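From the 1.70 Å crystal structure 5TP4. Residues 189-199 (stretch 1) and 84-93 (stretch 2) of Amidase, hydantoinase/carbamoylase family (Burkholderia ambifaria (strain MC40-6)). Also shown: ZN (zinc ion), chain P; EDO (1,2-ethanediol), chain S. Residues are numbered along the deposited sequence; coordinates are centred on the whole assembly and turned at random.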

ATOM      1  N   GLY B 189      24.333  13.137 -36.499  1.00 21.00           N
ATOM      2  CA  GLY B 189      24.564  13.084 -37.924  1.00 20.28           C
ATOM      3  C   GLY B 189      23.259  13.012 -38.683  1.00 17.34           C
ATOM      4  O   GLY B 189      22.215  12.694 -38.095  1.00 16.15           O
ATOM      5  N   ALA B 190      23.321  13.283 -39.987  1.00 15.95           N
ATOM      6  CA  ALA B 190      22.121  13.377 -40.808  1.00 16.96           C
ATOM      7  C   ALA B 190      21.483  12.013 -40.977  1.00 11.63           C
ATOM      8  O   ALA B 190      22.177  11.003 -41.148  1.00 17.93           O
ATOM      9  CB  ALA B 190      22.455  13.954 -42.180  1.00 15.82           C
ATOM     10  N   VAL B 191      20.153  11.970 -40.875  1.00 12.43           N
ATOM     11  CA  VAL B 191      19.387  10.735 -41.043  1.00 11.58           C
ATOM     12  C   VAL B 191      18.186  11.050 -41.926  1.00 13.39           C
ATOM     13  O   VAL B 191      17.444  11.995 -41.641  1.00 17.36           O
ATOM     14  CB  VAL B 191      18.911  10.160 -39.691  1.00 12.00           C
ATOM     15  CG1 VAL B 191      18.030   8.962 -39.917  1.00 15.92           C
ATOM     16  CG2 VAL B 191      20.102   9.775 -38.809  1.00 15.61           C
ATOM     17  N   ASP B 192      17.986  10.265 -42.988  1.00 10.55           N
ATOM     18  CA  ASP B 192      16.827  10.497 -43.854  1.00  9.12           C
ATOM     19  C   ASP B 192      15.529  10.062 -43.188  1.00 15.46           C
ATOM     20  O   ASP B 192      14.497  10.733 -43.326  1.00 13.53           O
ATOM     21  CB  ASP B 192      16.974   9.751 -45.171  1.00  8.58           C
ATOM     22  CG  ASP B 192      15.783   9.970 -46.086  1.00 16.97           C
ATOM     23  OD1 ASP B 192      15.641  11.083 -46.643  1.00 18.76           O
ATOM     24  OD2 ASP B 192      14.983   9.032 -46.230  1.00 14.53           O
ATOM     25  N   ALA B 193      15.549   8.908 -42.530  1.00 12.77           N
ATOM     26  CA  ALA B 193      14.375   8.361 -41.864  1.00  7.91           C
ATOM     27  C   ALA B 193      14.859   7.301 -40.899  1.00 10.94           C
ATOM     28  O   ALA B 193      15.944   6.737 -41.072  1.00  9.85           O
ATOM     29  CB  ALA B 193      13.368   7.754 -42.849  1.00  8.93           C
ATOM     30  N   TYR B 194      14.050   7.051 -39.865  1.00  8.55           N
ATOM     31  CA  TYR B 194      14.380   6.057 -38.853  1.00  9.90           C
ATOM     32  C   TYR B 194      13.204   5.109 -38.747  1.00  7.25           C
ATOM     33  O   TYR B 194      12.066   5.547 -38.541  1.00  7.41           O
ATOM     34  CB  TYR B 194      14.656   6.702 -37.492  1.00  8.26           C
ATOM     35  CG  TYR B 194      14.874   5.703 -36.388  1.00  8.50           C
ATOM     36  CD1 TYR B 194      16.128   5.131 -36.202  1.00  8.71           C
ATOM     37  CD2 TYR B 194      13.846   5.339 -35.518  1.00  8.09           C
ATOM     38  CE1 TYR B 194      16.344   4.221 -35.194  1.00  9.77           C
ATOM     39  CE2 TYR B 194      14.058   4.394 -34.517  1.00  8.57           C
ATOM     40  CZ  TYR B 194      15.318   3.857 -34.371  1.00  9.32           C
ATOM     41  OH  TYR B 194      15.572   2.939 -33.365  1.00  8.91           O
ATOM     42  N   PHE B 195      13.479   3.813 -38.872  1.00  8.69           N
ATOM     43  CA  PHE B 195      12.452   2.788 -38.706  1.00  7.27           C
ATOM     44  C   PHE B 195      12.840   1.833 -37.582  1.00  7.66           C
ATOM     45  O   PHE B 195      14.006   1.451 -37.447  1.00 10.55           O
ATOM     46  CB  PHE B 195      12.275   1.994 -40.000  1.00  6.47           C
ATOM     47  CG  PHE B 195      11.668   2.769 -41.141  1.00  9.15           C
ATOM     48  CD1 PHE B 195      12.474   3.467 -42.026  1.00 10.40           C
ATOM     49  CD2 PHE B 195      10.293   2.758 -41.343  1.00  8.25           C
ATOM     50  CE1 PHE B 195      11.927   4.162 -43.085  1.00 12.41           C
ATOM     51  CE2 PHE B 195       9.722   3.443 -42.388  1.00 11.25           C
ATOM     52  CZ  PHE B 195      10.530   4.154 -43.272  1.00 10.31           C
ATOM     53  N   GLU B 196      11.859   1.408 -36.780  1.00  8.39           N
ATOM     54  CA  GLU B 196      12.147   0.468 -35.700  1.00  7.19           C
ATOM     55  C   GLU B 196      11.051  -0.576 -35.665  1.00 12.06           C
ATOM     56  O   GLU B 196       9.876  -0.218 -35.547  1.00  8.65           O
ATOM     57  CB  GLU B 196      12.230   1.188 -34.347  1.00  9.37           C
ATOM     58  CG  GLU B 196      12.408   0.252 -33.183  1.00  9.27           C
ATOM     59  CD  GLU B 196      13.061   0.896 -31.964  1.00 11.04           C
ATOM     60  OE1 GLU B 196      13.224   0.197 -30.936  1.00 12.23           O
ATOM     61  OE2 GLU B 196      13.421   2.095 -32.033  1.00 12.46           O
ATOM     62  N   ALA B 197      11.432  -1.852 -35.770  1.00  7.84           N
ATOM     63  CA  ALA B 197      10.482  -2.933 -35.545  1.00  9.30           C
ATOM     64  C   ALA B 197      10.559  -3.380 -34.093  1.00  9.54           C
ATOM     65  O   ALA B 197      11.644  -3.447 -33.503  1.00  8.99           O
ATOM     66  CB  ALA B 197      10.770  -4.091 -36.505  1.00  7.44           C
ATOM     67  N   HIS B 198       9.400  -3.703 -33.503  1.00  7.65           N
ATOM     68  CA  HIS B 198       9.381  -4.078 -32.092  1.00  8.00           C
ATOM     69  C   HIS B 198       8.153  -4.931 -31.810  1.00  8.66           C
ATOM     70  O   HIS B 198       7.119  -4.788 -32.466  1.00  9.53           O
ATOM     71  CB  HIS B 198       9.352  -2.811 -31.211  1.00  9.86           C
ATOM     72  CG  HIS B 198       9.919  -3.005 -29.840  1.00 10.56           C
ATOM     73  ND1 HIS B 198       9.220  -3.629 -28.824  1.00 10.38           N
ATOM     74  CD2 HIS B 198      11.122  -2.663 -29.313  1.00 13.12           C
ATOM     75  CE1 HIS B 198       9.977  -3.681 -27.740  1.00 14.27           C
ATOM     76  NE2 HIS B 198      11.124  -3.086 -28.005  1.00 12.58           N
ATOM     77  N   ILE B 199       8.268  -5.815 -30.823  1.00 11.81           N
ATOM     78  CA  ILE B 199       7.055  -6.469 -30.337  1.00 12.49           C
ATOM     79  C   ILE B 199       6.165  -5.425 -29.665  1.00 12.71           C
ATOM     80  O   ILE B 199       6.637  -4.421 -29.124  1.00 11.06           O
ATOM     81  CB  ILE B 199       7.370  -7.640 -29.384  1.00 12.37           C
ATOM     82  CG1 ILE B 199       8.202  -7.198 -28.160  1.00 12.67           C
ATOM     83  CG2 ILE B 199       8.061  -8.778 -30.139  1.00 14.01           C
ATOM     84  CD1 ILE B 199       8.186  -8.214 -27.026  1.00 18.20           C
TER
HETATM   85 ZN    ZN P 501      12.579  -2.524 -26.182  0.54 24.25          ZN
HETATM   86  C1  EDO S 504      24.016   9.391 -38.515  1.00 27.88           C
HETATM   87  O1  EDO S 504      24.638   9.827 -39.730  1.00 33.01           O
HETATM   88  C2  EDO S 504      23.839   7.886 -38.572  1.00 25.00           C
HETATM   89  O2  EDO S 504      25.141   7.283 -38.602  1.00 25.74           O
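Stretch 2 84-93: AAPVLIGSHL

Parallel β-strands joined side by side show how one backbone ladder can place metal-binding side chains from distant parts of a sequence next to each other, and this pair of stretches is a compact example. Residues 87–91 of stretch 2 are extended and run in the same direction as the strand ending at Ile199; the two N-to-C directions differ by 32° (signed crossing angle −32°), and the axes approach to 4.8 Å. Tyr194 pairs with Leu88 and Phe195 with Ile89, their CA atoms 4.8 and 4.9 Å apart.

The ladder has the alternating form expected of parallel strands. Leu88 N donates to Ala193 O (2.9 Å), Phe195 N to Leu88 O (2.8 Å) and Gly90 N to Phe195 O (3.0 Å), so Leu88 uses both its amide and its carbonyl on stretch 1. Ahead of the strand, Asp192 N donates to Pro86 O (2.7 Å). Beyond Gly90 the direct ladder gives way to water 1, which donates to Gly90 O and accepts from Ala197 N, each at 2.8 Å.

Apolar packing follows the two faces of the sheet. On one, Phe195 CD1 meets Val87 CG1 at 3.9 Å, the valine methyl lying at the ring edge; on the other, Tyr194 CD1 lies 3.9 Å from Leu88 CG, and Leu88 CD2 also reaches Val191 CG2 at 4.0 Å. Gly90 leaves room for the tyrosine: an ideal CB there would fall 2.6 Å from Tyr194 OH.

Polar side chains take over toward the C-terminal end. Ser91 OG donates to Glu196 OE1 (2.7 Å), while Tyr194 OH donates to Glu196 OE2 (2.7 Å). Finally, zinc joins the stretches through His198 NE2 (2.4 Å from ZN) and His92 NE2 (2.5 Å from ZN), with waters 3 and 4 as further ligands.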

ATOM      1  N   ALA B  84      23.988  10.962 -49.981  1.00 17.60           N
ATOM      2  CA  ALA B  84      22.699  10.911 -49.289  1.00 16.90           C
ATOM      3  C   ALA B  84      22.820  10.463 -47.834  1.00 17.85           C
ATOM      4  O   ALA B  84      23.634   9.603 -47.483  1.00 18.86           O
ATOM      5  CB  ALA B  84      21.742   9.969 -50.021  1.00 21.14           C
ATOM      6  N   ALA B  85      21.986  11.058 -46.981  1.00 14.36           N
ATOM      7  CA  ALA B  85      21.861  10.605 -45.607  1.00 11.74           C
ATOM      8  C   ALA B  85      21.222   9.216 -45.574  1.00 13.76           C
ATOM      9  O   ALA B  85      20.420   8.876 -46.452  1.00 13.45           O
ATOM     10  CB  ALA B  85      21.008  11.582 -44.804  1.00 12.72           C
ATOM     11  N   PRO B  86      21.556   8.407 -44.571  1.00 10.70           N
ATOM     12  CA  PRO B  86      21.060   7.027 -44.523  1.00 11.46           C
ATOM     13  C   PRO B  86      19.624   6.924 -44.024  1.00 10.69           C
ATOM     14  O   PRO B  86      19.108   7.774 -43.293  1.00 12.55           O
ATOM     15  CB  PRO B  86      22.032   6.350 -43.547  1.00 14.33           C
ATOM     16  CG  PRO B  86      22.433   7.460 -42.598  1.00 12.34           C
ATOM     17  CD  PRO B  86      22.494   8.699 -43.473  1.00 11.60           C
ATOM     18  N   VAL B  87      18.995   5.830 -44.435  1.00  9.45           N
ATOM     19  CA  VAL B  87      17.802   5.319 -43.786  1.00 10.30           C
ATOM     20  C   VAL B  87      18.295   4.386 -42.693  1.00  9.28           C
ATOM     21  O   VAL B  87      19.069   3.460 -42.965  1.00 10.83           O
ATOM     22  CB  VAL B  87      16.900   4.588 -44.785  1.00  8.22           C
ATOM     23  CG1 VAL B  87      15.742   3.891 -44.023  1.00 10.84           C
ATOM     24  CG2 VAL B  87      16.421   5.565 -45.840  1.00  8.89           C
ATOM     25  N   LEU B  88      17.862   4.637 -41.459  1.00  7.87           N
ATOM     26  CA  LEU B  88      18.411   3.971 -40.287  1.00  9.85           C
ATOM     27  C   LEU B  88      17.353   3.028 -39.746  1.00 13.20           C
ATOM     28  O   LEU B  88      16.205   3.431 -39.572  1.00 14.63           O
ATOM     29  CB  LEU B  88      18.815   5.024 -39.251  1.00 14.51           C
ATOM     30  CG  LEU B  88      19.564   4.771 -37.952  1.00 20.94           C
ATOM     31  CD1 LEU B  88      20.904   4.049 -38.156  1.00 21.36           C
ATOM     32  CD2 LEU B  88      19.771   6.120 -37.297  1.00 15.84           C
ATOM     33  N   ILE B  89      17.742   1.777 -39.508  1.00 11.07           N
ATOM     34  CA  ILE B  89      16.902   0.771 -38.867  1.00  8.05           C
ATOM     35  C   ILE B  89      17.506   0.525 -37.500  1.00  8.02           C
ATOM     36  O   ILE B  89      18.671   0.136 -37.414  1.00 10.66           O
ATOM     37  CB  ILE B  89      16.896  -0.540 -39.665  1.00  9.78           C
ATOM     38  CG1 ILE B  89      16.328  -0.336 -41.073  1.00 15.85           C
ATOM     39  CG2 ILE B  89      16.151  -1.655 -38.892  1.00  9.26           C
ATOM     40  CD1 ILE B  89      16.399  -1.622 -41.916  1.00 14.58           C
ATOM     41  N   GLY B  90      16.739   0.704 -36.428  1.00 10.94           N
ATOM     42  CA  GLY B  90      17.336   0.585 -35.115  1.00  9.88           C
ATOM     43  C   GLY B  90      16.447  -0.121 -34.115  1.00 10.79           C
ATOM     44  O   GLY B  90      15.249  -0.312 -34.331  1.00 12.35           O
ATOM     45  N   SER B  91      17.085  -0.510 -33.014  1.00 11.60           N
ATOM     46  CA  SER B  91      16.441  -0.845 -31.749  1.00 11.86           C
ATOM     47  C   SER B  91      17.581  -0.985 -30.738  1.00 10.24           C
ATOM     48  O   SER B  91      18.512  -0.165 -30.768  1.00 11.20           O
ATOM     49  CB  SER B  91      15.571  -2.099 -31.864  1.00 11.44           C
ATOM     50  OG  SER B  91      14.602  -2.109 -30.817  1.00 11.23           O
ATOM     51  N   HIS B  92      17.569  -2.000 -29.866  1.00  9.02           N
ATOM     52  CA  HIS B  92      18.616  -2.103 -28.855  1.00  7.32           C
ATOM     53  C   HIS B  92      18.873  -3.547 -28.458  1.00 11.62           C
ATOM     54  O   HIS B  92      17.937  -4.342 -28.357  1.00 12.25           O
ATOM     55  CB  HIS B  92      18.241  -1.308 -27.601  1.00 11.67           C
ATOM     56  CG  HIS B  92      17.045  -1.844 -26.888  1.00 12.04           C
ATOM     57  ND1 HIS B  92      17.139  -2.693 -25.803  1.00 13.16           N
ATOM     58  CD2 HIS B  92      15.719  -1.666 -27.111  1.00  9.85           C
ATOM     59  CE1 HIS B  92      15.927  -3.010 -25.388  1.00 13.08           C
ATOM     60  NE2 HIS B  92      15.045  -2.407 -26.165  1.00 14.75           N
ATOM     61  N   LEU B  93      20.142  -3.857 -28.181  1.00 11.65           N
ATOM     62  CA  LEU B  93      20.532  -5.200 -27.767  1.00  9.23           C
ATOM     63  C   LEU B  93      20.572  -5.352 -26.258  1.00 12.66           C
ATOM     64  O   LEU B  93      20.535  -6.483 -25.772  1.00 13.34           O
ATOM     65  CB  LEU B  93      21.897  -5.561 -28.351  1.00 11.31           C
ATOM     66  CG  LEU B  93      21.873  -5.766 -29.876  1.00 11.58           C
ATOM     67  CD1 LEU B  93      23.304  -5.861 -30.407  1.00 16.16           C
ATOM     68  CD2 LEU B  93      21.058  -7.014 -30.262  1.00 10.54           C
TER
HETATM   69  O   HOH W   1      14.206  -2.198 -36.111  1.00 10.22           O
HETATM   70  O   HOH W   2      13.000  -4.257 -31.362  1.00 11.47           O
HETATM   71  O   HOH W   3      12.558  -0.289 -27.161  1.00 13.31           O
HETATM   72  O   HOH W   4      11.902  -1.644 -24.206  1.00 37.44           O